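Ricin B-like lectin (Macrolepiota procera, PDB 4IZX) binds beta-galactosides such as lactose through a beta-trefoil lectin fold of the ricin B type. Local coordinates at residues Ile12-Ala17 with Gln133-Asp138; His86-Glu91 with Arg98-Phe103; Asn105-Leu110 with Trp125-Gly130. All blocks are in the same frame, centred on the assembly; numbering follows the deposited sequence.

All three contacts are antiparallel strand pairs of one beta-trefoil. Contact 1 is buried and joins the two ends of the chain. Contacts 2 and 3 lie partly at the surface and are nested within the loop that contact 1 closes. Contacts 2 and 3 are joined by a backbone bond between strands 97-100 and 106-110, with I99 O and L108 N 2.9 Å apart. Their chemistry follows their place. Contact 1 sets an asparagine amide on a buried tryptophan. Contact 2 has a salt bridge and a histidine–proline–phenylalanine cluster. Contact 3 has exposed tryptophans and a buried polar network. Q133 of contact 1 meets both other contacts with its side-chain amide.

Contact 1: residues Ile12-Ala17 with Gln133-Asp138; sequences ITNVKA and QTWTID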
loop_
_atom_site.group_PDB
_atom_site.type_symbol
_atom_site.label_atom_id
_atom_site.label_comp_id
_atom_site.label_asym_id
_atom_site.label_seq_id
_atom_site.Cartn_x
_atom_site.Cartn_y
_atom_site.Cartn_z
ATOM N N ILE A 12 5.134 -5.052 -0.610
ATOM C CA ILE A 12 5.248 -3.625 -0.359
ATOM C C ILE A 12 5.597 -3.459 1.124
ATOM O O ILE A 12 4.782 -3.767 2.001
ATOM C CB ILE A 12 3.981 -2.859 -0.727
ATOM C CG1 ILE A 12 3.557 -3.141 -2.166
ATOM C CG2 ILE A 12 4.224 -1.388 -0.511
ATOM C CD1 ILE A 12 2.224 -2.625 -2.543
ATOM N N THR A 13 6.837 -3.053 1.420
ATOM C CA THR A 13 7.405 -3.104 2.764
ATOM C C THR A 13 7.531 -1.681 3.307
ATOM O O THR A 13 8.067 -0.801 2.655
ATOM C CB THR A 13 8.778 -3.766 2.777
ATOM O OG1 THR A 13 8.673 -5.059 2.180
ATOM C CG2 THR A 13 9.288 -3.937 4.182
ATOM N N ASN A 14 7.080 -1.447 4.540
ATOM C CA ASN A 14 7.218 -0.127 5.148
ATOM C C ASN A 14 8.668 0.130 5.513
ATOM O O ASN A 14 9.291 -0.691 6.199
ATOM C CB ASN A 14 6.349 -0.046 6.381
ATOM C CG ASN A 14 6.190 1.375 6.877
ATOM O OD1 ASN A 14 6.913 1.822 7.772
ATOM N ND2 ASN A 14 5.277 2.106 6.233
ATOM N N VAL A 15 9.200 1.278 5.123
ATOM C CA VAL A 15 10.609 1.588 5.401
ATOM C C VAL A 15 10.867 1.724 6.888
ATOM O O VAL A 15 11.927 1.311 7.373
ATOM C CB VAL A 15 11.020 2.856 4.641
ATOM C CG1 VAL A 15 12.371 3.402 5.098
ATOM C CG2 VAL A 15 11.092 2.582 3.140
ATOM N N LYS A 16 9.935 2.316 7.634
ATOM C CA LYS A 16 10.123 2.490 9.070
ATOM C C LYS A 16 9.980 1.173 9.806
ATOM O O LYS A 16 10.829 0.825 10.628
ATOM C CB LYS A 16 9.161 3.546 9.621
ATOM C CG LYS A 16 9.374 3.730 11.116
ATOM C CD LYS A 16 8.857 4.970 11.695
ATOM C CE LYS A 16 9.325 5.126 13.135
ATOM N NZ LYS A 16 8.348 6.028 13.777
ATOM N N ALA A 17 8.898 0.432 9.554
ATOM C CA ALA A 17 8.533 -0.704 10.391
ATOM C C ALA A 17 9.109 -2.037 9.934
ATOM O O ALA A 17 9.264 -2.933 10.758
ATOM C CB ALA A 17 7.028 -0.826 10.459
ATOM N N GLN A 133 5.481 6.685 5.969
ATOM C CA GLN A 133 4.773 6.930 4.714
ATOM C C GLN A 133 5.533 6.499 3.476
ATOM O O GLN A 133 5.120 6.808 2.357
ATOM C CB GLN A 133 4.419 8.413 4.581
ATOM C CG GLN A 133 3.625 8.962 5.744
ATOM C CD GLN A 133 3.022 10.300 5.412
ATOM O OE1 GLN A 133 3.479 11.031 4.520
ATOM N NE2 GLN A 133 1.940 10.630 6.097
ATOM N N THR A 134 6.665 5.808 3.650
ATOM C CA THR A 134 7.492 5.409 2.529
ATOM C C THR A 134 7.649 3.887 2.521
ATOM O O THR A 134 7.647 3.236 3.587
ATOM C CB THR A 134 8.861 6.104 2.561
ATOM O OG1 THR A 134 9.668 5.661 3.662
ATOM C CG2 THR A 134 8.725 7.613 2.614
ATOM N N TRP A 135 7.786 3.344 1.317
ATOM C CA TRP A 135 7.588 1.917 1.094
ATOM C C TRP A 135 8.560 1.449 0.032
ATOM O O TRP A 135 8.749 2.107 -0.984
ATOM C CB TRP A 135 6.153 1.638 0.591
ATOM C CG TRP A 135 5.050 2.246 1.437
ATOM C CD1 TRP A 135 4.583 3.503 1.352
ATOM C CD2 TRP A 135 4.359 1.625 2.503
ATOM N NE1 TRP A 135 3.624 3.712 2.304
ATOM C CE2 TRP A 135 3.452 2.561 3.005
ATOM C CE3 TRP A 135 4.362 0.333 3.047
ATOM C CZ2 TRP A 135 2.550 2.252 4.022
ATOM C CZ3 TRP A 135 3.484 0.045 4.081
ATOM C CH2 TRP A 135 2.579 0.986 4.533
ATOM N N THR A 136 9.121 0.250 0.215
ATOM C CA THR A 136 9.833 -0.414 -0.883
ATOM C C THR A 136 8.887 -1.345 -1.616
ATOM O O THR A 136 7.943 -1.845 -1.038
ATOM C CB THR A 136 11.080 -1.146 -0.414
ATOM O OG1 THR A 136 10.700 -2.114 0.542
ATOM C CG2 THR A 136 12.062 -0.176 0.159
ATOM N N ILE A 137 9.111 -1.528 -2.901
ATOM C CA ILE A 137 8.288 -2.397 -3.754
ATOM C C ILE A 137 9.255 -3.384 -4.418
ATOM O O ILE A 137 10.099 -2.961 -5.215
ATOM C CB ILE A 137 7.490 -1.585 -4.806
ATOM C CG1 ILE A 137 6.578 -0.555 -4.126
ATOM C CG2 ILE A 137 6.708 -2.515 -5.702
ATOM C CD1 ILE A 137 5.911 0.408 -5.087
ATOM N N ASP A 138 9.169 -4.675 -4.102
ATOM C CA ASP A 138 10.121 -5.624 -4.679
ATOM C C ASP A 138 9.522 -7.016 -4.707
ATOM O O ASP A 138 8.341 -7.199 -4.403
ATOM C CB ASP A 138 11.486 -5.518 -4.049
ATOM C CG ASP A 138 11.426 -5.675 -2.609
ATOM O OD1 ASP A 138 10.451 -6.252 -2.115
ATOM O OD2 ASP A 138 12.314 -5.095 -1.962
HETATM O O HOH W 1 9.086 -4.601 -0.508
#
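N14 carries the centre of this contact. Its CB lies above the plane of the W135 indole but just outside its rim, 3.7 Å from W135 CZ3. From there CG runs anti to the backbone N (chi1 -167°) and the amide divides. N14 ND2 hangs over one ring face towards the rim, 3.4 Å from W135 CH2. The amide plane stands almost upright on the indole, at 84°. ND2 also bonds to the backbone oxygen of H132. N14 OD1 turns back along its own chain and takes A17 N at 3.0 Å, on a lone pair, which makes an Asx motif at the strand end. A weak bond reaches the same oxygen from K16 N.

The backbones form an antiparallel ladder. T13 and T136 are a hydrogen-bonded pair, with T13 N to T136 O at 3.0 Å and T136 N to T13 O at 2.9 Å. Beyond the ladder, V15 N gives a nearly straight bond (176°) to T134 O. V15 CB and CG2 lie against T134 OG1, which itself bonds to L131 O.

The two faces of the pair differ. On one, I12 CG2 packs on W135 CB at 3.8 Å, and F46 and I21 of neighbouring strands add apolar surface. On the other, T13 and T136 lie side by side. Water 1 joins T13 OG1, T136 OG1 and D138 OD1, and D138 has a salt bridge to K11.

Q133-T134-W135 is the QxW motif of ricin B lectins, and its tryptophan is in the interior. The contact brings the first and last strands of the chain together. Both ends of the buried N14 amide have backbone partners, so its position over the indole is fixed without any charged group.

Contact 2: residues His86-Glu91 with Arg98-Phe103; sequences HIWRDE and RIFVPF
The H86 imidazole has P102 CB over the centre of one face, 3.7 Å from the ring centroid, in a CH-pi contact. At its edge stands F103. H86 CE1 points at the middle of the F103 face, 3.7 Å from F103 CZ. The two rings are T-shaped, with planes 77° apart. Further along the same side of the sheet, W88 CD1 touches F100 CD1 at 3.9 Å, with the two rings set obliquely.

These groups decorate a beta hairpin of the trefoil, made of strands 86-89 and 97-100. H86 pairs with F100 and W88 with R98, both as hydrogen-bonded antiparallel pairs. F100 N to H86 O (2.8 Å) is almost straight at 175°. The W88 and R98 bonds are also straight and run nearly along the carbonyl axes. I87 and I99 form the non-hydrogen-bonded pair between them. I87 CG1 and I99 CG1 meet at 4.2 Å on the other side of the sheet. I87 and R89 help to line the pocket where a benzamidine is bound.

Past R89 the D90 backbone still bonds to A96, and the D90 side chain reaches R98. CG of D90 is anti to the backbone N, which carries the carboxylate across to the arginine. R98 is extended from CG to NE. Its guanidinium also meets Q133 OE1 and N107 OD1 through NH1, and W128 O through NH2. D90 OD2 takes the backbone N of N93, which steadies the carboxylate. The arginine and this N-H donor probably favour the ionised form of D90. Water 2 bridges D90 OD1 and R98 NH2. In the salt bridge, R98 NE lies 2.7 Å from D90 OD1, which lies near the guanidinium plane and uses its anti lone pair.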
loop_
_atom_site.group_PDB
_atom_site.type_symbol
_atom_site.label_atom_id
_atom_site.label_comp_id
_atom_site.label_asym_id
_atom_site.label_seq_id
_atom_site.Cartn_x
_atom_site.Cartn_y
_atom_site.Cartn_z
ATOM N N HIS A 86 -1.578 6.959 -7.714
ATOM C CA HIS A 86 -0.342 7.504 -8.249
ATOM C C HIS A 86 0.806 7.002 -7.364
ATOM O O HIS A 86 0.707 7.009 -6.150
ATOM C CB HIS A 86 -0.334 9.029 -8.251
ATOM C CG HIS A 86 -1.189 9.638 -9.329
ATOM N ND1 HIS A 86 -1.372 11.005 -9.454
ATOM C CD2 HIS A 86 -1.853 9.064 -10.363
ATOM C CE1 HIS A 86 -2.104 11.234 -10.526
ATOM N NE2 HIS A 86 -2.409 10.082 -11.092
ATOM N N ILE A 87 1.888 6.557 -7.994
ATOM C CA ILE A 87 3.024 6.010 -7.283
ATOM C C ILE A 87 4.263 6.764 -7.725
ATOM O O ILE A 87 4.531 6.852 -8.911
ATOM C CB ILE A 87 3.171 4.499 -7.527
ATOM C CG1 ILE A 87 1.894 3.768 -7.093
ATOM C CG2 ILE A 87 4.401 3.982 -6.806
ATOM C CD1 ILE A 87 1.939 2.281 -7.261
ATOM N N TRP A 88 4.990 7.330 -6.767
ATOM C CA TRP A 88 6.155 8.136 -7.071
ATOM C C TRP A 88 7.295 7.740 -6.186
ATOM O O TRP A 88 7.097 7.356 -5.036
ATOM C CB TRP A 88 5.906 9.638 -6.863
ATOM C CG TRP A 88 4.735 10.149 -7.644
ATOM C CD1 TRP A 88 3.597 10.717 -7.132
ATOM C CD2 TRP A 88 4.572 10.124 -9.067
ATOM N NE1 TRP A 88 2.729 11.005 -8.147
ATOM C CE2 TRP A 88 3.301 10.668 -9.346
ATOM C CE3 TRP A 88 5.380 9.700 -10.136
ATOM C CZ2 TRP A 88 2.801 10.741 -10.667
ATOM C CZ3 TRP A 88 4.879 9.781 -11.426
ATOM C CH2 TRP A 88 3.606 10.307 -11.675
ATOM N N ARG A 89 8.514 7.895 -6.682
ATOM C CA ARG A 89 9.676 7.760 -5.795
ATOM C C ARG A 89 9.624 8.821 -4.700
ATOM O O ARG A 89 9.239 9.970 -4.937
ATOM C CB ARG A 89 10.963 7.935 -6.572
ATOM C CG ARG A 89 11.188 6.867 -7.595
ATOM C CD ARG A 89 11.709 5.598 -7.029
ATOM N NE ARG A 89 11.970 4.626 -8.079
ATOM C CZ ARG A 89 12.536 3.441 -7.892
ATOM N NH1 ARG A 89 12.981 3.055 -6.700
ATOM N NH2 ARG A 89 12.589 2.582 -8.914
ATOM N N ASP A 90 10.025 8.461 -3.486
ATOM C CA ASP A 90 10.187 9.424 -2.419
ATOM C C ASP A 90 11.272 10.410 -2.769
ATOM O O ASP A 90 12.285 10.028 -3.317
ATOM C CB ASP A 90 10.544 8.710 -1.111
ATOM C CG ASP A 90 10.752 9.696 0.033
ATOM O OD1 ASP A 90 9.783 10.397 0.386
ATOM O OD2 ASP A 90 11.891 9.757 0.540
ATOM N N GLU A 91 11.090 11.687 -2.403
ATOM C CA GLU A 91 12.007 12.747 -2.795
ATOM C C GLU A 91 13.337 12.582 -2.086
ATOM O O GLU A 91 14.382 12.895 -2.656
ATOM C CB GLU A 91 11.407 14.120 -2.487
ATOM C CG GLU A 91 12.308 15.291 -2.857
ATOM C CD GLU A 91 11.555 16.614 -2.974
ATOM O OE1 GLU A 91 10.329 16.645 -2.714
ATOM O OE2 GLU A 91 12.189 17.630 -3.340
ATOM N N ARG A 98 6.149 6.504 -2.477
ATOM C CA ARG A 98 4.915 6.936 -1.870
ATOM C C ARG A 98 3.763 6.603 -2.803
ATOM O O ARG A 98 3.900 6.645 -4.030
ATOM C CB ARG A 98 4.945 8.445 -1.586
ATOM C CG ARG A 98 5.954 8.780 -0.494
ATOM C CD ARG A 98 6.149 10.268 -0.351
ATOM N NE ARG A 98 7.085 10.576 0.709
ATOM C CZ ARG A 98 6.771 10.765 1.974
ATOM N NH1 ARG A 98 5.512 10.765 2.348
ATOM N NH2 ARG A 98 7.725 10.985 2.868
ATOM N N ILE A 99 2.606 6.295 -2.219
ATOM C CA ILE A 99 1.435 5.837 -2.951
ATOM C C ILE A 99 0.304 6.791 -2.591
ATOM O O ILE A 99 -0.105 6.859 -1.419
ATOM C CB ILE A 99 1.120 4.377 -2.612
ATOM C CG1 ILE A 99 2.320 3.452 -2.947
ATOM C CG2 ILE A 99 -0.137 3.919 -3.346
ATOM C CD1 ILE A 99 2.160 2.015 -2.480
ATOM N N PHE A 100 -0.114 7.579 -3.557
ATOM C CA PHE A 100 -1.054 8.702 -3.378
ATOM C C PHE A 100 -2.398 8.383 -3.992
ATOM O O PHE A 100 -2.511 7.863 -5.086
ATOM C CB PHE A 100 -0.539 9.959 -4.076
ATOM C CG PHE A 100 0.607 10.648 -3.403
ATOM C CD1 PHE A 100 1.904 10.289 -3.654
ATOM C CD2 PHE A 100 0.363 11.723 -2.575
ATOM C CE1 PHE A 100 2.949 10.982 -3.069
ATOM C CE2 PHE A 100 1.387 12.392 -1.956
ATOM C CZ PHE A 100 2.676 12.056 -2.234
ATOM N N VAL A 101 -3.466 8.885 -3.359
ATOM C CA VAL A 101 -4.740 9.031 -4.087
ATOM C C VAL A 101 -4.479 10.079 -5.180
ATOM O O VAL A 101 -3.961 11.171 -4.893
ATOM C CB VAL A 101 -5.907 9.465 -3.180
ATOM C CG1 VAL A 101 -7.189 9.657 -3.980
ATOM C CG2 VAL A 101 -6.112 8.450 -2.042
ATOM N N PRO A 102 -4.840 9.761 -6.430
ATOM C CA PRO A 102 -4.469 10.654 -7.520
ATOM C C PRO A 102 -4.917 12.061 -7.323
ATOM O O PRO A 102 -6.064 12.302 -6.919
ATOM C CB PRO A 102 -5.154 10.028 -8.730
ATOM C CG PRO A 102 -5.118 8.567 -8.419
ATOM C CD PRO A 102 -5.442 8.516 -6.952
ATOM N N PHE A 103 -3.982 12.991 -7.572
ATOM C CA PHE A 103 -4.248 14.435 -7.572
ATOM C C PHE A 103 -4.607 14.968 -6.195
ATOM O O PHE A 103 -5.158 16.043 -6.053
ATOM C CB PHE A 103 -5.322 14.766 -8.590
ATOM C CG PHE A 103 -5.003 14.271 -9.987
ATOM C CD1 PHE A 103 -3.915 14.766 -10.692
ATOM C CD2 PHE A 103 -5.755 13.285 -10.549
ATOM C CE1 PHE A 103 -3.611 14.292 -11.962
ATOM C CE2 PHE A 103 -5.498 12.837 -11.820
ATOM C CZ PHE A 103 -4.415 13.318 -12.521
HETATM O O HOH W 2 10.421 12.495 2.036
#

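Contact 3: residues Asn105-Leu110 with Trp125-Gly130; sequences NYNLDL and WWTWEG
Strands 106-110 and 120-126 are consecutive antiparallel strands at one edge of a trefoil sheet. The sheet also holds strand 20-23, with the galactose-binding D22. The contact itself lies away from that site. N107 and W125 are a hydrogen-bonded pair, with N107 N to W125 O at 3.0 Å and W125 N to N107 O at 3.1 Å. Y106 and W126 are the non-hydrogen-bonded pair beside it. After strand 120-126 ends, T127 N still bonds to N105 O at 2.9 Å, nearly along the C=O axis.

On the exposed side, W126 meets two residues, one over a face and one at its edge. N105 CB sits over the six-membered ring, 4.0 Å from its centroid, in a CH-pi contact. The edge of the indole meets the face of the Y106 ring, with planes 84° apart and W126 CE3 4.1 Å from Y106 CE1. W126 CG is anti to the backbone N (chi1 -168°), which brings the indole towards N105 and Y106.

The other side holds W125 and a polar group of N107, D109 and T127. N107 CG takes the crowded position between the backbone N and the carbonyl carbon (chi1 62°). Its OD1 receives the T127 hydroxyl at 2.8 Å between N107 OD1 and T127 OG1, from above the carbonyl plane. R98 NH1 bonds to the same oxygen, and N107 ND2 donates to Q133 OE1. D109 lies alongside W125, with D109 OD2 3.4 Å from W125 CB. D109 OD1 accepts from Q123 NE2. D109 OD2 accepts from Q133 NE2 and from water 3, which in turn accepts from W128 NE1. The buried carboxylate is thus well supplied with donors. Polar side chains gathered round the glutamine of a QxW motif are in keeping with the ricin B-type beta-trefoil.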
loop_
_atom_site.group_PDB
_atom_site.type_symbol
_atom_site.label_atom_id
_atom_site.label_comp_id
_atom_site.label_asym_id
_atom_site.label_seq_id
_atom_site.Cartn_x
_atom_site.Cartn_y
_atom_site.Cartn_z
ATOM N N ASN A 105 -2.898 15.203 -1.919
ATOM C CA ASN A 105 -1.723 15.111 -1.082
ATOM C C ASN A 105 -1.847 14.002 -0.034
ATOM O O ASN A 105 -1.062 13.979 0.913
ATOM C CB ASN A 105 -1.509 16.447 -0.367
ATOM C CG ASN A 105 -1.045 17.529 -1.302
ATOM O OD1 ASN A 105 -0.085 17.348 -2.057
ATOM N ND2 ASN A 105 -1.678 18.683 -1.214
ATOM N N TYR A 106 -2.800 13.081 -0.199
ATOM C CA TYR A 106 -2.962 11.958 0.724
ATOM C C TYR A 106 -2.250 10.745 0.223
ATOM O O TYR A 106 -2.448 10.280 -0.906
ATOM C CB TYR A 106 -4.451 11.631 0.887
ATOM C CG TYR A 106 -5.241 12.730 1.559
ATOM C CD1 TYR A 106 -5.058 13.006 2.903
ATOM C CD2 TYR A 106 -6.161 13.439 0.847
ATOM C CE1 TYR A 106 -5.715 14.042 3.510
ATOM C CE2 TYR A 106 -6.876 14.444 1.449
ATOM C CZ TYR A 106 -6.621 14.749 2.769
ATOM O OH TYR A 106 -7.351 15.745 3.360
ATOM N N ASN A 107 -1.339 10.222 1.057
ATOM C CA ASN A 107 -0.566 9.025 0.736
ATOM C C ASN A 107 -0.686 7.962 1.804
ATOM O O ASN A 107 -1.026 8.236 2.966
ATOM C CB ASN A 107 0.882 9.332 0.329
ATOM C CG ASN A 107 1.771 9.998 1.362
ATOM O OD1 ASN A 107 2.909 10.399 0.992
ATOM N ND2 ASN A 107 1.388 10.088 2.611
ATOM N N LEU A 108 -0.353 6.729 1.431
ATOM C CA LEU A 108 -0.387 5.626 2.367
ATOM C C LEU A 108 0.538 5.869 3.526
ATOM O O LEU A 108 1.689 6.262 3.368
ATOM C CB LEU A 108 0.020 4.309 1.662
ATOM C CG LEU A 108 -1.139 3.501 1.095
ATOM C CD1 LEU A 108 -1.917 4.261 0.046
ATOM C CD2 LEU A 108 -0.612 2.213 0.506
ATOM N N ASP A 109 0.060 5.514 4.722
ATOM C CA ASP A 109 0.687 5.815 6.006
ATOM C C ASP A 109 0.410 4.590 6.893
ATOM O O ASP A 109 -0.740 4.220 7.118
ATOM C CB ASP A 109 0.027 7.128 6.517
ATOM C CG ASP A 109 0.467 7.567 7.892
ATOM O OD1 ASP A 109 0.247 6.803 8.870
ATOM O OD2 ASP A 109 1.019 8.686 7.997
ATOM N N LEU A 110 1.475 3.967 7.382
ATOM C CA LEU A 110 1.330 2.899 8.363
ATOM C C LEU A 110 1.067 3.569 9.701
ATOM O O LEU A 110 1.885 4.354 10.189
ATOM C CB LEU A 110 2.579 2.014 8.406
ATOM C CG LEU A 110 2.502 0.834 9.397
ATOM C CD1 LEU A 110 1.344 -0.106 9.072
ATOM C CD2 LEU A 110 3.821 0.092 9.426
ATOM N N TRP A 125 -2.862 9.591 5.009
ATOM C CA TRP A 125 -2.546 10.792 5.769
ATOM C C TRP A 125 -1.910 11.790 4.829
ATOM O O TRP A 125 -1.240 11.413 3.840
ATOM C CB TRP A 125 -1.605 10.489 6.938
ATOM C CG TRP A 125 -1.638 11.530 8.039
ATOM C CD1 TRP A 125 -0.923 12.690 8.118
ATOM C CD2 TRP A 125 -2.516 11.514 9.164
ATOM N NE1 TRP A 125 -1.317 13.401 9.215
ATOM C CE2 TRP A 125 -2.307 12.719 9.865
ATOM C CE3 TRP A 125 -3.448 10.597 9.642
ATOM C CZ2 TRP A 125 -2.975 13.018 11.040
ATOM C CZ3 TRP A 125 -4.123 10.901 10.829
ATOM C CH2 TRP A 125 -3.887 12.110 11.505
ATOM N N TRP A 126 -2.066 13.079 5.130
ATOM C CA TRP A 126 -1.364 14.130 4.445
ATOM C C TRP A 126 0.129 13.828 4.346
ATOM O O TRP A 126 0.731 13.379 5.310
ATOM C CB TRP A 126 -1.538 15.440 5.269
ATOM C CG TRP A 126 -1.129 16.670 4.589
ATOM C CD1 TRP A 126 0.053 17.332 4.676
ATOM C CD2 TRP A 126 -1.988 17.462 3.817
ATOM N NE1 TRP A 126 -0.012 18.503 3.938
ATOM C CE2 TRP A 126 -1.254 18.564 3.355
ATOM C CE3 TRP A 126 -3.308 17.311 3.425
ATOM C CZ2 TRP A 126 -1.836 19.562 2.586
ATOM C CZ3 TRP A 126 -3.862 18.259 2.614
ATOM C CH2 TRP A 126 -3.127 19.364 2.190
ATOM N N THR A 127 0.713 14.110 3.205
ATOM C CA THR A 127 2.074 13.747 2.959
ATOM C C THR A 127 3.072 14.619 3.745
ATOM O O THR A 127 2.965 15.847 3.762
ATOM C CB THR A 127 2.379 13.766 1.459
ATOM O OG1 THR A 127 3.596 13.088 1.191
ATOM C CG2 THR A 127 2.454 15.142 0.862
ATOM N N TRP A 128 4.049 13.961 4.364
ATOM C CA TRP A 128 5.152 14.651 5.030
ATOM C C TRP A 128 6.289 13.670 5.153
ATOM O O TRP A 128 6.192 12.503 4.729
ATOM C CB TRP A 128 4.740 15.247 6.373
ATOM C CG TRP A 128 4.372 14.253 7.442
ATOM C CD1 TRP A 128 3.274 13.483 7.485
ATOM C CD2 TRP A 128 5.120 13.962 8.615
ATOM N NE1 TRP A 128 3.276 12.722 8.622
ATOM C CE2 TRP A 128 4.412 12.993 9.326
ATOM C CE3 TRP A 128 6.354 14.422 9.135
ATOM C CZ2 TRP A 128 4.879 12.467 10.530
ATOM C CZ3 TRP A 128 6.806 13.877 10.324
ATOM C CH2 TRP A 128 6.066 12.927 11.013
ATOM N N GLU A 129 7.412 14.091 5.732
ATOM C CA GLU A 129 8.622 13.317 5.656
ATOM C C GLU A 129 8.624 12.023 6.470
ATOM O O GLU A 129 9.508 11.216 6.282
ATOM C CB GLU A 129 9.830 14.192 6.024
ATOM C CG GLU A 129 9.904 14.682 7.403
ATOM C CD GLU A 129 10.782 15.927 7.501
ATOM O OE1 GLU A 129 11.775 15.824 8.270
ATOM O OE2 GLU A 129 10.463 17.023 6.873
ATOM N N GLY A 130 7.647 11.841 7.361
ATOM C CA GLY A 130 7.576 10.658 8.219
ATOM C C GLY A 130 7.845 9.380 7.427
ATOM O O GLY A 130 7.190 9.090 6.454
HETATM O O HOH W 3 1.717 10.555 9.775
#